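Local coordinates for protein cycloalternan-forming enzyme (Listeria monocytogenes serovar 1/2a, PDB 5F7U) that belongs to glycoside hydrolase family 31 and joins a TIM-barrel domain to beta-rich domains and a family 6 carbohydrate-binding module, at residues V127-G131 with D132-L136; T188-E192 with D193-E197; G465-E469 with Q470-D474; D843-G847 with E848-I852; A894-T898 with L899-N903. The protein carries 1 engineered substitution. One frame throughout, in Å; residues are numbered along the deposited sequence.

Interaction 1: V127-G131 with D132-L136; sequences VVDNG and DSITL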
# COMPACT_ATOMS: atom_id res chain seq x y z
N VAL A 127 -3.53 17.37 -38.39
CA VAL A 127 -2.56 17.28 -37.31
C VAL A 127 -1.78 18.61 -37.32
O VAL A 127 -1.29 19.03 -38.36
CB VAL A 127 -1.58 16.10 -37.55
CG1 VAL A 127 -0.51 16.02 -36.46
CG2 VAL A 127 -2.33 14.78 -37.64
N VAL A 128 -1.70 19.26 -36.16
CA VAL A 128 -0.92 20.49 -36.01
C VAL A 128 0.16 20.24 -34.95
O VAL A 128 -0.15 19.96 -33.79
CB VAL A 128 -1.82 21.68 -35.60
CG1 VAL A 128 -0.98 22.94 -35.45
CG2 VAL A 128 -2.94 21.91 -36.61
N ASP A 129 1.42 20.30 -35.37
CA ASP A 129 2.52 20.06 -34.45
C ASP A 129 3.06 21.40 -34.00
O ASP A 129 3.62 22.16 -34.81
CB ASP A 129 3.60 19.20 -35.11
CG ASP A 129 4.79 18.93 -34.19
OD1 ASP A 129 4.83 19.46 -33.05
OD2 ASP A 129 5.69 18.19 -34.62
N ASN A 130 2.85 21.70 -32.73
CA ASN A 130 3.26 22.99 -32.17
C ASN A 130 4.62 22.95 -31.46
O ASN A 130 5.00 23.93 -30.81
CB ASN A 130 2.17 23.54 -31.25
CG ASN A 130 0.89 23.90 -32.00
OD1 ASN A 130 -0.20 23.37 -31.69
ND2 ASN A 130 1.01 24.75 -32.99
N GLY A 131 5.33 21.84 -31.55
CA GLY A 131 6.70 21.77 -31.01
C GLY A 131 6.77 21.26 -29.57
O GLY A 131 7.67 20.48 -29.25
N ASP A 132 5.84 21.69 -28.72
CA ASP A 132 5.79 21.21 -27.32
C ASP A 132 4.46 20.49 -27.07
O ASP A 132 4.12 20.16 -25.92
CB ASP A 132 5.96 22.39 -26.35
CG ASP A 132 4.89 23.48 -26.51
OD1 ASP A 132 4.04 23.41 -27.44
OD2 ASP A 132 4.90 24.44 -25.70
N SER A 133 3.73 20.27 -28.15
CA SER A 133 2.38 19.69 -28.10
C SER A 133 1.90 19.45 -29.52
O SER A 133 2.25 20.20 -30.43
CB SER A 133 1.41 20.64 -27.39
OG SER A 133 0.08 20.19 -27.54
N ILE A 134 1.05 18.44 -29.68
CA ILE A 134 0.44 18.15 -30.98
C ILE A 134 -1.08 18.24 -30.84
O ILE A 134 -1.64 17.71 -29.88
CB ILE A 134 0.83 16.73 -31.47
CG1 ILE A 134 2.35 16.62 -31.63
CG2 ILE A 134 0.14 16.40 -32.80
CD1 ILE A 134 2.81 15.18 -31.78
N THR A 135 -1.75 18.90 -31.78
CA THR A 135 -3.21 18.95 -31.80
C THR A 135 -3.72 18.02 -32.88
O THR A 135 -3.29 18.11 -34.03
CB THR A 135 -3.70 20.37 -32.14
OG1 THR A 135 -3.16 21.29 -31.19
CG2 THR A 135 -5.25 20.47 -32.18
N LEU A 136 -4.67 17.16 -32.51
CA LEU A 136 -5.40 16.39 -33.52
C LEU A 136 -6.77 17.02 -33.66
O LEU A 136 -7.56 17.00 -32.72
CB LEU A 136 -5.51 14.92 -33.10
CG LEU A 136 -4.22 14.17 -32.71
CD1 LEU A 136 -4.54 12.73 -32.32
CD2 LEU A 136 -3.19 14.19 -33.83
O HOH W 1 -3.38 24.00 -32.53
O HOH W 2 -0.97 21.51 -29.63
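Asp132 follows Gly131 at the bend of a beta hairpin; its backbone N makes a weak bond to Asn130 O at 3.2 Å, and its backbone also bonds with Gly174. On the incoming side the turn is shaped by Asp129, whose OD1 accepts from Gly131 N at 2.9 Å, an Asx turn; Tyr178 OH is a second partner of the same oxygen. Ser133 comes next, its O taking Asn130 N at 2.8 Å, while its OG reaches a water that also binds Asn130 OD1 and Thr135 OG1. Ile134 turns to the face of Val127 and Asp129, where the side chains of Ile134 and Val127 slant across each other, with Ile134 CG2 3.7 Å from Val127 CG1. Thr135 forms the hydrogen-bonded pair with Val128: its N donates to Val128 O at 2.8 Å and its O accepts Val128 N at 2.9 Å. With OG1 beside its own backbone N (chi1 -57°), Thr135 faces Asn130 OD1 at 3.7 Å, and two waters fill in the polar link. Leu136 closes the series, CD2 lying alongside Val127 CG2 at 4.0 Å. The chemistry thus divides along the hairpin: the apolar groups of Val127, Ile134 and Leu136 pack on neighbouring strands, while near the turn Asn130, Ser133 and Thr135 are joined through water.

Interaction 2: T188-E192 with D193-E197; sequences TVTTE and DLSIE
Thr191 OG1 takes two successive amides of the turn in this beta hairpin, accepting Leu194 N at 3.0 Å and Asp193 N at 3.1 Å, and it is also hydrogen-bonded to Leu156 O outside the hairpin. The bond to Asp193 N makes an ST turn. It is possible because OG1 sits between the backbone N and carbonyl carbon (chi1 68°), which swings the hydroxyl over the amides that follow. Thr191 N in turn donates to Leu194 O at 2.8 Å, so the turn is held by both backbone and side chain. Further along, Val189 and Ile196 form a hydrogen-bonded antiparallel pair, with Ile196 N to Val189 O at 2.7 Å. Their CB atoms lie 4.1 Å apart on the face where Phe153 covers Val189 and Met205 covers Ile196. The other face carries Thr188, Thr190, Ser195 and Glu197: the Thr188 CG2 methyl packs beside the Ser195 hydroxyl, 3.8 Å from OG, and Glu197 OE1 leaves for a salt bridge with Lys186. At the tip, the Glu192 and Asp193 side chains run alongside, their carboxylate planes 87° apart, sharing one water that donates to both. A different water spans Thr190 and Ser195, 2.6 Å from Ser195 OG.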
# COMPACT_ATOMS: atom_id res chain seq x y z
N THR A 188 2.26 9.04 -36.79
CA THR A 188 3.07 8.34 -35.80
C THR A 188 3.92 9.36 -35.07
O THR A 188 4.59 10.17 -35.69
CB THR A 188 3.94 7.25 -36.45
OG1 THR A 188 3.08 6.35 -37.16
CG2 THR A 188 4.75 6.48 -35.39
N VAL A 189 3.87 9.29 -33.74
CA VAL A 189 4.62 10.18 -32.86
C VAL A 189 5.61 9.33 -32.09
O VAL A 189 5.23 8.39 -31.40
CB VAL A 189 3.69 10.96 -31.91
CG1 VAL A 189 4.46 12.00 -31.11
CG2 VAL A 189 2.59 11.65 -32.72
N THR A 190 6.88 9.69 -32.21
CA THR A 190 7.98 8.87 -31.72
C THR A 190 8.87 9.63 -30.76
O THR A 190 9.25 10.77 -31.01
CB THR A 190 8.77 8.35 -32.94
OG1 THR A 190 7.87 7.57 -33.74
CG2 THR A 190 9.97 7.51 -32.52
N THR A 191 9.23 8.97 -29.65
CA THR A 191 10.33 9.43 -28.80
C THR A 191 11.31 8.27 -28.65
O THR A 191 11.09 7.18 -29.19
CB THR A 191 9.85 9.87 -27.39
OG1 THR A 191 9.39 8.71 -26.67
CG2 THR A 191 8.74 10.92 -27.45
N GLU A 192 12.40 8.49 -27.91
CA GLU A 192 13.31 7.38 -27.64
C GLU A 192 12.66 6.24 -26.84
O GLU A 192 13.17 5.13 -26.86
CB GLU A 192 14.60 7.85 -26.98
CG GLU A 192 14.43 8.68 -25.72
CD GLU A 192 15.75 9.30 -25.27
OE1 GLU A 192 16.17 9.03 -24.13
OE2 GLU A 192 16.38 10.04 -26.06
N ASP A 193 11.52 6.52 -26.20
CA ASP A 193 10.84 5.51 -25.38
C ASP A 193 9.48 5.01 -25.88
O ASP A 193 9.03 3.90 -25.50
CB ASP A 193 10.70 6.01 -23.95
CG ASP A 193 12.04 6.30 -23.29
OD1 ASP A 193 13.03 5.55 -23.50
OD2 ASP A 193 12.09 7.28 -22.53
N LEU A 194 8.82 5.80 -26.72
CA LEU A 194 7.46 5.50 -27.17
C LEU A 194 7.26 5.65 -28.67
O LEU A 194 7.92 6.47 -29.33
CB LEU A 194 6.44 6.40 -26.44
CG LEU A 194 6.20 6.21 -24.94
CD1 LEU A 194 5.40 7.37 -24.37
CD2 LEU A 194 5.52 4.86 -24.64
N SER A 195 6.35 4.83 -29.20
CA SER A 195 5.88 4.98 -30.56
C SER A 195 4.35 5.02 -30.50
O SER A 195 3.72 4.02 -30.15
CB SER A 195 6.39 3.85 -31.45
OG SER A 195 5.89 4.00 -32.77
N ILE A 196 3.79 6.19 -30.80
CA ILE A 196 2.34 6.39 -30.73
C ILE A 196 1.79 6.35 -32.15
O ILE A 196 2.06 7.25 -32.94
CB ILE A 196 1.97 7.72 -30.03
CG1 ILE A 196 2.74 7.90 -28.70
CG2 ILE A 196 0.45 7.81 -29.83
CD1 ILE A 196 2.61 6.74 -27.71
N GLU A 197 1.04 5.28 -32.46
CA GLU A 197 0.52 5.07 -33.81
C GLU A 197 -0.95 5.41 -33.83
O GLU A 197 -1.75 4.74 -33.15
CB GLU A 197 0.71 3.63 -34.26
CG GLU A 197 2.14 3.20 -34.45
CD GLU A 197 2.25 1.77 -34.93
OE1 GLU A 197 1.51 1.36 -35.86
OE2 GLU A 197 3.11 1.05 -34.39
O HOH W 3 7.95 4.94 -34.13
O HOH W 4 14.52 8.53 -21.83

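Interaction 3: G465-E469 with Q470-D474; sequences GTVYE and QRDND. With GLC (alpha-D-glucopyranose), chain C; GLC (alpha-D-glucopyranose), chain B.
Arg471 reaches back from the first turn of helix 469-481 to hold Thr466 end-on, NH1 meeting Thr466 O at 2.8 Å and NH2 meeting Thr466 OG1 at 3.1 Å. This helix start lies in the connection that follows the third strand of the TIM barrel and precedes the fourth, with Tyr468 at the N-cap position. The firm part of the contact is here. Thr466 OG1, which also bonds to Asp464, lies in the guanidinium plane, whereas the carbonyl oxygen is tilted from it, and NH2 has a salt bridge to Glu406 besides. Asp472 clasps Tyr468 twice: its N donates to Tyr468 O at 2.9 Å, while its OD2 receives Tyr468 N from above the carboxylate plane. That carboxylate, accepting a backbone N-H near the helix start, is probably stabilised in its charged form. The looser side is bridged by water, one molecule joining Thr466 O and Asp472 OD1, another Glu469 OE2 and Asn473 ND2; Asn473 OD1 bonds to Lys420 NZ. The grip on the sugar is separate and close. The Tyr468 ring lays one face under C6 of the alpha-D-glucopyranose of chain C, offset toward the rim. Gln470 N donates to O6 of that sugar at 3.0 Å, and Tyr416 OH also bonds to the glycan. Glu469, extended beyond CG, has its OE1 2.5 Å from the sugar's O4 hydroxyl, which donates to it.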
# COMPACT_ATOMS: atom_id res chain seq x y z
N GLY A 465 -26.96 18.69 18.57
CA GLY A 465 -28.09 19.40 19.15
C GLY A 465 -28.04 19.59 20.65
O GLY A 465 -28.89 20.29 21.19
N THR A 466 -27.07 18.99 21.33
CA THR A 466 -26.83 19.25 22.76
C THR A 466 -26.17 20.63 22.96
O THR A 466 -25.48 21.13 22.06
CB THR A 466 -25.97 18.17 23.45
OG1 THR A 466 -24.69 18.07 22.80
CG2 THR A 466 -26.65 16.79 23.43
N VAL A 467 -26.41 21.23 24.12
CA VAL A 467 -25.77 22.49 24.51
C VAL A 467 -24.37 22.19 25.06
O VAL A 467 -24.22 21.35 25.94
CB VAL A 467 -26.63 23.28 25.54
CG1 VAL A 467 -25.91 24.53 26.02
CG2 VAL A 467 -27.98 23.65 24.93
N TYR A 468 -23.36 22.86 24.50
CA TYR A 468 -21.99 22.78 25.04
C TYR A 468 -21.28 24.07 24.67
O TYR A 468 -20.96 24.30 23.50
CB TYR A 468 -21.24 21.55 24.48
CG TYR A 468 -20.04 21.15 25.31
CD1 TYR A 468 -20.20 20.35 26.44
CD2 TYR A 468 -18.74 21.57 24.97
CE1 TYR A 468 -19.11 19.97 27.21
CE2 TYR A 468 -17.64 21.20 25.73
CZ TYR A 468 -17.82 20.39 26.86
OH TYR A 468 -16.76 20.00 27.65
N GLU A 469 -21.06 24.91 25.69
CA GLU A 469 -20.68 26.31 25.48
C GLU A 469 -19.59 26.56 24.43
O GLU A 469 -19.82 27.30 23.46
CB GLU A 469 -20.30 26.96 26.81
CG GLU A 469 -20.13 28.47 26.73
CD GLU A 469 -19.82 29.11 28.08
OE1 GLU A 469 -19.44 28.40 29.04
OE2 GLU A 469 -19.93 30.35 28.17
N GLN A 470 -18.42 25.94 24.60
CA GLN A 470 -17.29 26.17 23.69
C GLN A 470 -17.59 25.76 22.26
O GLN A 470 -17.23 26.47 21.33
CB GLN A 470 -16.00 25.49 24.18
CG GLN A 470 -14.74 25.98 23.46
CD GLN A 470 -14.57 27.49 23.56
OE1 GLN A 470 -14.65 28.04 24.64
NE2 GLN A 470 -14.34 28.15 22.44
N ARG A 471 -18.25 24.61 22.11
CA ARG A 471 -18.61 24.07 20.81
C ARG A 471 -19.61 25.02 20.14
O ARG A 471 -19.47 25.32 18.95
CB ARG A 471 -19.18 22.67 21.00
CG ARG A 471 -19.12 21.75 19.78
CD ARG A 471 -19.97 20.52 20.11
NE ARG A 471 -21.37 20.75 19.77
CZ ARG A 471 -22.43 20.31 20.44
NH1 ARG A 471 -23.64 20.61 19.98
NH2 ARG A 471 -22.32 19.59 21.56
N ASP A 472 -20.60 25.49 20.91
CA ASP A 472 -21.60 26.45 20.41
C ASP A 472 -20.95 27.76 19.95
O ASP A 472 -21.24 28.25 18.85
CB ASP A 472 -22.71 26.68 21.46
CG ASP A 472 -23.56 25.43 21.70
OD1 ASP A 472 -23.72 24.62 20.75
OD2 ASP A 472 -24.05 25.23 22.83
N ASN A 473 -20.04 28.30 20.76
CA ASN A 473 -19.25 29.49 20.39
C ASN A 473 -18.49 29.31 19.07
O ASN A 473 -18.57 30.15 18.17
CB ASN A 473 -18.27 29.86 21.52
CG ASN A 473 -18.95 30.40 22.77
OD1 ASN A 473 -20.15 30.65 22.81
ND2 ASN A 473 -18.16 30.56 23.82
N ASP A 474 -17.76 28.19 18.97
CA ASP A 474 -16.98 27.88 17.78
C ASP A 474 -17.85 27.75 16.53
O ASP A 474 -17.48 28.23 15.46
CB ASP A 474 -16.17 26.60 17.98
CG ASP A 474 -15.03 26.76 18.98
OD1 ASP A 474 -14.79 27.88 19.48
OD2 ASP A 474 -14.36 25.75 19.26
C1 GLC C . -15.84 23.43 30.64
C2 GLC C . -15.70 24.88 31.12
C3 GLC C . -17.05 25.60 31.14
C4 GLC C . -17.77 25.48 29.81
C5 GLC C . -17.87 24.01 29.36
C6 GLC C . -18.40 23.89 27.94
O2 GLC C . -15.11 24.92 32.42
O3 GLC C . -16.85 26.99 31.44
O4 GLC C . -19.09 26.03 29.91
O5 GLC C . -16.57 23.38 29.40
O6 GLC C . -17.50 24.55 27.04
C1 GLC B . -20.16 20.27 31.17
C2 GLC B . -20.50 19.93 32.64
C3 GLC B . -19.51 20.51 33.67
C4 GLC B . -18.05 20.32 33.24
C5 GLC B . -17.95 20.95 31.85
C6 GLC B . -16.53 21.22 31.37
O1 GLC B . -20.67 21.57 30.78
O2 GLC B . -21.82 20.38 32.95
O3 GLC B . -19.71 19.91 34.95
O4 GLC B . -17.17 20.97 34.16
O5 GLC B . -18.74 20.20 30.91
O6 GLC B . -16.38 22.61 31.71
O HOH W 5 -26.44 23.59 20.86
O HOH W 6 -19.06 31.97 26.02

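Interaction 4: D843-G847 with E848-I852; sequences DVNGG and EMRDI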
# COMPACT_ATOMS: atom_id res chain seq x y z
N ASP A 843 20.88 7.10 8.78
CA ASP A 843 20.10 8.11 9.52
C ASP A 843 20.77 8.49 10.85
O ASP A 843 20.62 9.62 11.32
CB ASP A 843 18.67 7.61 9.81
CG ASP A 843 17.76 8.68 10.42
OD1 ASP A 843 17.65 9.79 9.85
OD2 ASP A 843 17.14 8.43 11.48
N VAL A 844 21.47 7.54 11.46
CA VAL A 844 22.16 7.77 12.74
C VAL A 844 23.22 8.86 12.57
O VAL A 844 23.42 9.68 13.48
CB VAL A 844 22.71 6.44 13.34
CG1 VAL A 844 23.77 6.65 14.43
CG2 VAL A 844 21.55 5.61 13.89
N ASN A 845 23.85 8.90 11.40
CA ASN A 845 24.97 9.77 11.14
C ASN A 845 24.68 10.83 10.07
O ASN A 845 25.40 10.93 9.07
CB ASN A 845 26.21 8.94 10.80
CG ASN A 845 26.58 7.96 11.90
OD1 ASN A 845 26.47 6.74 11.73
ND2 ASN A 845 27.04 8.48 13.02
N GLY A 846 23.63 11.61 10.30
CA GLY A 846 23.33 12.80 9.51
C GLY A 846 22.71 12.51 8.15
O GLY A 846 22.67 13.39 7.28
N GLY A 847 22.25 11.28 7.97
CA GLY A 847 21.61 10.88 6.73
C GLY A 847 22.56 10.67 5.56
O GLY A 847 22.13 10.76 4.41
N GLU A 848 23.84 10.42 5.83
CA GLU A 848 24.84 10.15 4.79
C GLU A 848 24.43 8.91 4.02
O GLU A 848 24.06 7.92 4.64
CB GLU A 848 26.21 9.84 5.41
CG GLU A 848 26.87 10.96 6.18
CD GLU A 848 27.78 11.80 5.32
OE1 GLU A 848 27.45 12.99 5.12
OE2 GLU A 848 28.83 11.27 4.85
N MET A 849 24.51 8.94 2.68
CA MET A 849 24.40 7.70 1.90
C MET A 849 25.74 6.97 1.94
O MET A 849 26.77 7.56 1.64
CB MET A 849 23.96 7.95 0.45
CG MET A 849 22.60 8.62 0.26
SD MET A 849 21.21 7.94 1.19
CE MET A 849 20.96 6.36 0.37
N ARG A 850 25.72 5.69 2.31
CA ARG A 850 26.94 4.89 2.34
C ARG A 850 26.82 3.87 1.22
O ARG A 850 25.94 3.01 1.25
CB ARG A 850 27.11 4.17 3.68
CG ARG A 850 26.87 5.01 4.93
CD ARG A 850 28.00 5.99 5.17
NE ARG A 850 27.88 6.59 6.48
CZ ARG A 850 28.67 7.55 6.96
NH1 ARG A 850 29.67 8.02 6.22
NH2 ARG A 850 28.46 8.03 8.17
N ASP A 851 27.70 3.99 0.23
CA ASP A 851 27.65 3.13 -0.95
C ASP A 851 28.55 1.92 -0.75
O ASP A 851 29.79 2.05 -0.68
CB ASP A 851 28.06 3.90 -2.22
CG ASP A 851 27.12 5.07 -2.56
OD1 ASP A 851 25.89 5.03 -2.27
OD2 ASP A 851 27.65 6.05 -3.12
N ILE A 852 27.92 0.75 -0.64
CA ILE A 852 28.60 -0.52 -0.39
C ILE A 852 28.54 -1.33 -1.66
O ILE A 852 27.48 -1.39 -2.31
CB ILE A 852 27.89 -1.41 0.69
CG1 ILE A 852 27.13 -0.59 1.75
CG2 ILE A 852 28.83 -2.47 1.26
CD1 ILE A 852 27.99 0.08 2.80
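Arg850 turns back toward Asn845 by its first two torsions: CG starts beside the backbone N (chi1 -46°), and the chain bends at chi2 (-73°), after which it runs straight to the guanidinium. Glu848 bends at chi2 -92°, with its carboxylate ending near Arg850 NH1. The end of Arg850 meets Asn845 at about a right angle, Asn845 CB approaching the rim of the guanidinium with NH2 3.6 Å away. Over one face of the same group lies Glu848 CB, 3.7 Å above its centre, so a methylene covers the flat charge. The Glu848 carboxylate adds a long salt bridge, OE2 to Arg850 NH1 at 3.6 Å. That oxygen stands far off the guanidinium plane, and the pair is electrostatic without a directed hydrogen bond. The firmer ionic partner of Arg850 is Asp842, just before the turn: its OD2 pairs with Arg850 NE, which probably helps to hold the guanidinium beside the turn. Glu848 also packs on the turn backbone, with CG 3.2 Å from Asn845 O. Between these two residues Gly846 and Gly847 both adopt positive phi, the conformation that lets the chain reverse so sharply. Met849 points away from the turn and lies instead on Ser839 and Tyr841 of the adjacent strand and on Lys710 of helix 702-715. Backbone bonds of Glu848 with Asp842 and of Arg850 with Phe840 then carry the pairing onward. This is a type I' beta turn, Asn845 to Glu848, within the connection of an antiparallel beta hairpin formed by strands 835-842 and 848-857.

Interaction 5: A894-T898 with L899-N903; sequences AKADT and LDAFN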
# COMPACT_ATOMS: atom_id res chain seq x y z
N ALA A 894 42.48 -10.99 12.32
CA ALA A 894 42.63 -12.18 13.16
C ALA A 894 41.37 -13.01 13.22
O ALA A 894 40.28 -12.48 13.44
CB ALA A 894 43.08 -11.80 14.57
N LYS A 895 41.52 -14.32 13.04
CA LYS A 895 40.42 -15.25 13.26
C LYS A 895 40.03 -15.27 14.74
O LYS A 895 40.88 -15.47 15.63
CB LYS A 895 40.81 -16.64 12.78
CG LYS A 895 39.71 -17.69 12.94
CD LYS A 895 40.32 -19.08 12.92
CE LYS A 895 39.25 -20.14 12.84
NZ LYS A 895 38.85 -20.39 11.42
N ALA A 896 38.75 -15.04 15.01
CA ALA A 896 38.21 -15.23 16.35
C ALA A 896 37.59 -16.61 16.45
O ALA A 896 36.75 -17.00 15.63
CB ALA A 896 37.19 -14.15 16.68
N ASP A 897 38.02 -17.37 17.46
CA ASP A 897 37.53 -18.73 17.65
C ASP A 897 36.14 -18.80 18.27
O ASP A 897 35.42 -19.78 18.05
CB ASP A 897 38.52 -19.57 18.47
CG ASP A 897 39.78 -19.92 17.69
OD1 ASP A 897 39.69 -20.14 16.46
OD2 ASP A 897 40.87 -20.00 18.32
N THR A 898 35.76 -17.78 19.04
CA THR A 898 34.43 -17.72 19.66
C THR A 898 33.77 -16.38 19.39
O THR A 898 34.45 -15.37 19.14
CB THR A 898 34.47 -17.88 21.21
OG1 THR A 898 35.14 -16.75 21.79
CG2 THR A 898 35.14 -19.18 21.63
N LEU A 899 32.44 -16.36 19.47
CA LEU A 899 31.69 -15.12 19.45
C LEU A 899 32.18 -14.09 20.49
O LEU A 899 32.25 -12.90 20.18
CB LEU A 899 30.19 -15.39 19.57
CG LEU A 899 29.23 -14.28 19.13
CD1 LEU A 899 29.61 -13.73 17.76
CD2 LEU A 899 27.80 -14.78 19.14
N ASP A 900 32.56 -14.55 21.69
CA ASP A 900 33.14 -13.70 22.74
C ASP A 900 34.39 -12.95 22.26
O ASP A 900 34.49 -11.73 22.44
CB ASP A 900 33.50 -14.50 24.00
CG ASP A 900 32.28 -14.83 24.86
OD1 ASP A 900 31.14 -14.45 24.50
OD2 ASP A 900 32.47 -15.48 25.91
N ALA A 901 35.32 -13.68 21.65
CA ALA A 901 36.58 -13.13 21.15
C ALA A 901 36.31 -12.14 20.03
O ALA A 901 36.92 -11.06 19.99
CB ALA A 901 37.49 -14.26 20.65
N PHE A 902 35.37 -12.49 19.16
CA PHE A 902 34.92 -11.61 18.08
C PHE A 902 34.40 -10.28 18.60
O PHE A 902 34.73 -9.23 18.05
CB PHE A 902 33.86 -12.29 17.21
CG PHE A 902 33.45 -11.45 16.03
CD1 PHE A 902 34.29 -11.34 14.92
CD2 PHE A 902 32.24 -10.74 16.04
CE1 PHE A 902 33.92 -10.56 13.83
CE2 PHE A 902 31.88 -9.95 14.97
CZ PHE A 902 32.71 -9.86 13.86
N ASN A 903 33.56 -10.35 19.64
CA ASN A 903 33.00 -9.15 20.24
C ASN A 903 34.07 -8.24 20.86
O ASN A 903 34.01 -7.02 20.72
CB ASN A 903 31.89 -9.52 21.22
CG ASN A 903 30.58 -9.88 20.50
OD1 ASN A 903 30.20 -9.22 19.54
ND2 ASN A 903 29.90 -10.92 20.97
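Thr898 is the last extended residue (phi -129°, psi 157°) before the chain coils into helix 899-904, and its O accepts Phe902 N at 3.0 Å to close the first turn. Its side chain works at the same place. With OG1 placed between the backbone N and the carbonyl carbon (chi1 66°), the hydroxyl accepts Ala901 N at 3.1 Å, a capping bond. The CB atoms of Asp900 and Ala901 each stand 3.6 Å from Thr898 OG1. Thr898 N itself is buried here without a partner in the model. Ala896 closes the other side: its CB presses 3.5 Å from Phe902 N, and lies 4.0 Å from Ala901 CB and 3.9 Å from Phe902 CB, near the plane of the Phe902 ring at its edge. That ring leads away from the loop, touching Tyr910 and forming a cation-pi pair with Lys921. Ala896 is meanwhile tied by its backbone to Tyr909, so the loop lies between strand 908-912 and the helix start. Such a threonine, bonding through its hydroxyl to the amide three residues on, is a classic helix N-cap.

Interactions 1 and 2 are neighbouring hairpins, their centres 14 Å apart, and they meet directly where Ile134 CD1 packs 3.7 Å from Val189 CG1. The three others stand apart. Interaction 3 supplies Tyr468, Glu469 and Gln470 to a glycan pocket completed by Ala414, Thr415 and Tyr416; its centre is 59 Å from that of interaction 1 and 62 Å from that of interaction 2, so the hairpins are remote from this sugar site. Interactions 4 and 5 lie later in the chain, centres 28 Å apart and nearest atoms about 15 Å. The side chains of Asp193 and Asn845 come about 8 and 9 Å from bound magnesium ions.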